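Local coordinates for protein cellulose synthase 1 (Gluconacetobacter xylinus, PDB 4I86) that forms the PilZ domain of a bacterial cellulose synthase, a small, mostly antiparallel beta fold that binds the regulator cyclic di-GMP, at residues D89-Q92 against Q93-V97; I74-G78 against N79-I83. All coordinates share one frame; numbering follows the deposited sequence.

Contact 1. Residues D89-Q92 against Q93-V97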
# COMPACT_ATOMS: atom_id res chain seq x y z
N ASP A 89 11.61 -3.18 6.54
CA ASP A 89 13.02 -3.49 6.76
C ASP A 89 13.62 -2.77 7.96
O ASP A 89 14.83 -2.87 8.21
CB ASP A 89 13.85 -3.12 5.53
CG ASP A 89 13.45 -3.90 4.30
OD1 ASP A 89 13.14 -5.11 4.42
OD2 ASP A 89 13.45 -3.30 3.21
N ASN A 90 12.79 -2.01 8.67
CA ASN A 90 13.23 -1.32 9.88
C ASN A 90 12.05 -0.83 10.72
O ASN A 90 10.88 -0.92 10.29
CB ASN A 90 14.19 -0.17 9.53
CG ASN A 90 13.53 0.90 8.66
OD1 ASN A 90 12.35 1.22 8.83
ND2 ASN A 90 14.31 1.45 7.71
N LEU A 91 12.35 -0.32 11.90
CA LEU A 91 11.33 0.16 12.83
C LEU A 91 10.49 1.31 12.28
O LEU A 91 9.29 1.38 12.54
CB LEU A 91 11.98 0.59 14.15
CG LEU A 91 12.35 -0.55 15.08
CD1 LEU A 91 12.73 0.02 16.46
CD2 LEU A 91 11.17 -1.50 15.21
N GLN A 92 11.10 2.23 11.55
CA GLN A 92 10.32 3.33 11.02
C GLN A 92 9.32 2.84 9.98
O GLN A 92 8.22 3.39 9.86
CB GLN A 92 11.18 4.46 10.43
CG GLN A 92 10.33 5.60 9.88
CD GLN A 92 10.41 6.89 10.71
OE1 GLN A 92 11.45 7.56 10.73
NE2 GLN A 92 9.30 7.26 11.37
N GLN A 93 9.70 1.80 9.22
CA GLN A 93 8.81 1.21 8.22
C GLN A 93 7.69 0.45 8.92
O GLN A 93 6.52 0.54 8.53
CB GLN A 93 9.60 0.34 7.23
CG GLN A 93 10.48 1.21 6.32
CD GLN A 93 11.27 0.44 5.28
OE1 GLN A 93 11.24 -0.79 5.25
NE2 GLN A 93 11.99 1.17 4.42
N GLU A 94 8.03 -0.26 9.98
CA GLU A 94 7.04 -0.97 10.77
C GLU A 94 5.99 0.01 11.30
O GLU A 94 4.79 -0.22 11.20
CB GLU A 94 7.71 -1.69 11.96
CG GLU A 94 6.73 -2.34 12.93
CD GLU A 94 6.06 -3.56 12.34
OE1 GLU A 94 4.92 -3.89 12.75
OE2 GLU A 94 6.69 -4.23 11.49
N PHE A 95 6.46 1.12 11.85
CA PHE A 95 5.56 2.09 12.47
C PHE A 95 4.81 2.99 11.50
O PHE A 95 3.79 3.56 11.87
CB PHE A 95 6.25 2.90 13.56
CG PHE A 95 6.40 2.15 14.86
CD1 PHE A 95 5.30 1.93 15.67
CD2 PHE A 95 7.63 1.64 15.24
CE1 PHE A 95 5.43 1.22 16.86
CE2 PHE A 95 7.76 0.93 16.44
CZ PHE A 95 6.66 0.72 17.24
N SER A 96 5.30 3.12 10.28
CA SER A 96 4.53 3.85 9.28
C SER A 96 3.29 3.04 8.95
O SER A 96 2.19 3.58 8.83
CB SER A 96 5.34 4.09 8.01
OG SER A 96 6.45 4.91 8.32
N VAL A 97 3.47 1.73 8.83
CA VAL A 97 2.35 0.82 8.59
C VAL A 97 1.36 0.88 9.75
O VAL A 97 0.17 0.98 9.53
CB VAL A 97 2.81 -0.63 8.38
CG1 VAL A 97 1.60 -1.59 8.32
CG2 VAL A 97 3.65 -0.73 7.11

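Contact 2. Residues I74-G78 against N79-I83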
# COMPACT_ATOMS: atom_id res chain seq x y z
N ILE A 74 3.78 -4.98 -5.20
CA ILE A 74 2.50 -5.29 -5.83
C ILE A 74 2.52 -6.78 -6.17
O ILE A 74 3.51 -7.29 -6.71
CB ILE A 74 2.16 -4.40 -7.07
CG1 ILE A 74 0.73 -4.69 -7.56
CG2 ILE A 74 3.18 -4.59 -8.19
CD1 ILE A 74 0.11 -3.60 -8.40
N ILE A 75 1.46 -7.50 -5.82
CA ILE A 75 1.46 -8.94 -6.02
C ILE A 75 0.39 -9.39 -7.03
O ILE A 75 0.53 -10.44 -7.64
CB ILE A 75 1.30 -9.72 -4.68
CG1 ILE A 75 0.01 -9.34 -3.96
CG2 ILE A 75 2.52 -9.48 -3.77
CD1 ILE A 75 -0.39 -10.31 -2.84
N ARG A 76 -0.65 -8.59 -7.19
CA ARG A 76 -1.66 -8.84 -8.21
C ARG A 76 -2.24 -7.54 -8.74
O ARG A 76 -2.34 -6.55 -8.00
CB ARG A 76 -2.80 -9.72 -7.67
CG ARG A 76 -3.68 -10.33 -8.75
CD ARG A 76 -5.12 -10.49 -8.27
NE ARG A 76 -5.86 -9.23 -8.32
CZ ARG A 76 -6.96 -9.03 -9.05
NH1 ARG A 76 -7.46 -10.01 -9.79
NH2 ARG A 76 -7.56 -7.84 -9.03
N ALA A 77 -2.64 -7.55 -10.01
CA ALA A 77 -3.30 -6.41 -10.63
C ALA A 77 -4.41 -6.90 -11.57
O ALA A 77 -4.15 -7.67 -12.50
CB ALA A 77 -2.29 -5.57 -11.40
N GLY A 78 -5.64 -6.47 -11.33
CA GLY A 78 -6.77 -6.95 -12.11
C GLY A 78 -7.71 -5.87 -12.62
O GLY A 78 -8.93 -6.08 -12.66
N ASN A 79 -7.14 -4.74 -13.03
CA ASN A 79 -7.91 -3.55 -13.43
C ASN A 79 -9.01 -3.22 -12.43
O ASN A 79 -9.88 -4.05 -12.13
CB ASN A 79 -8.47 -3.69 -14.85
CG ASN A 79 -9.20 -2.43 -15.32
OD1 ASN A 79 -10.41 -2.29 -15.10
ND2 ASN A 79 -8.47 -1.53 -15.98
N GLY A 80 -8.97 -1.99 -11.92
CA GLY A 80 -9.84 -1.59 -10.83
C GLY A 80 -9.25 -2.02 -9.50
O GLY A 80 -9.68 -1.54 -8.45
N ARG A 81 -8.27 -2.92 -9.53
CA ARG A 81 -7.73 -3.45 -8.29
C ARG A 81 -6.24 -3.80 -8.32
O ARG A 81 -5.78 -4.53 -9.18
CB ARG A 81 -8.55 -4.67 -7.84
CG ARG A 81 -8.01 -5.39 -6.61
CD ARG A 81 -8.97 -5.31 -5.43
NE ARG A 81 -9.38 -6.64 -4.99
CZ ARG A 81 -10.64 -7.04 -4.92
NH1 ARG A 81 -11.61 -6.21 -5.26
NH2 ARG A 81 -10.93 -8.27 -4.52
N GLY A 82 -5.50 -3.24 -7.36
CA GLY A 82 -4.12 -3.63 -7.13
C GLY A 82 -3.98 -4.16 -5.70
O GLY A 82 -4.51 -3.55 -4.76
N ILE A 83 -3.31 -5.30 -5.54
CA ILE A 83 -3.11 -5.88 -4.21
C ILE A 83 -1.64 -5.80 -3.82
O ILE A 83 -0.75 -6.19 -4.59
CB ILE A 83 -3.55 -7.36 -4.12
CG1 ILE A 83 -4.99 -7.54 -4.61
CG2 ILE A 83 -3.35 -7.89 -2.68
CD1 ILE A 83 -6.03 -6.75 -3.82

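Contact 1. Residues D89-Q92 against Q93-V97
The first torsions of Asn-90 and Gln-93 bring their ends to the same helix start. Asn-90 sets CG between its own N and C atoms (chi1 62°), which lets OD1 reach forward to the first turn. Gln-93 has CG anti to its carbonyl carbon (chi1 -70°) and a straight chain beyond, which sends OE1 back past the helix start. This is an N-cap: Asn-90 precedes helix 91-105, and its OD1 accepts from Gln-93 N at 2.7 Å. The donor N lies almost in line with the C=O bond, at a C=O...N angle of 177°, though the N-H itself is bent off that line. Gln-93 CG lies close by, 3.1 Å from Asn-90 OD1, where the two side chains cross at about a right angle. Gln-93 OE1 in turn accepts from Asp-89 N at 2.7 Å, with the donor tilted out of the amide plane. This return bond reaches the residue before the N-cap. Leu-91 O accepts from Phe-95 N and also sits at the ring edge, 3.2 Å from Phe-95 CD2. Glu-94 and Val-97 rest on Met-38. Gln-92 O receives two donors from opposite faces of its plane, Ser-96 N at 3.0 Å and Ser-96 OG at 2.8 Å.

Contact 2. Residues I74-G78 against N79-I83
Asn-79 and Gly-80 make the turn that follows Gly-78. The side chain of Asn-79 touches Ser-46. Gly-80 carries the chain round the turn with a positive phi of 84°, a backbone shape that glycine takes readily. Arg-81 brings the chain back alongside: its O accepts from Gly-78 N at 2.9 Å. Beside this bond, Arg-81 CB lies in the plane of the Arg-76 guanidinium, at its edge, 3.5 Å from Arg-76 NH2. Gly-78 N lies above one face of that same group, toward its rim. The two guanidinium planes are turned 48° apart, and Arg-76 NH2 is 4.6 Å from Arg-81 NE. These like charges probably repel weakly, while Arg-81 also makes a long, weak ion pair with Glu-34. The turn closes a beta hairpin of strands 66-77 and 82-86. Gly-82 pairs with Ala-77 in a non-hydrogen-bonded position, and its CA makes a CA-H...O contact with Arg-76 O at 3.5 Å. Its other backbone edge bonds to Val-43. Ile-83 faces both Ile-75 and Arg-76, a classic beta bulge. Ile-83 N donates to Arg-76 O at 2.9 Å, and Ile-83 O accepts a nearly straight bond from Ile-75 N at 2.8 Å. Ile-75 places CG1 between its N and C atoms (chi1 59°), and Ile-75 CD1 lies 3.8 Å from Ile-83 CG2, where the two side chains pass at a slant.

Contact 2 comes first along the chain. It closes the short turn at the end of the hairpin between strand 66-77 and strand 82-86. Strand 82-86 then runs on to the loop before helix 91-105, and contact 1 forms at the start of that helix. The contacts follow in series, so neither nests in nor crosses the other. Their centres lie 23 Å apart, on opposite sides of the centre of the chain, with nearest atoms about 13 Å apart. Contact 2 shapes the end of one strand pair within the sheet. Contact 1 starts the helix, whose residues Gln-93 and Val-97 pack on Pro-71 and Leu-70 of strand 66-77, respectively.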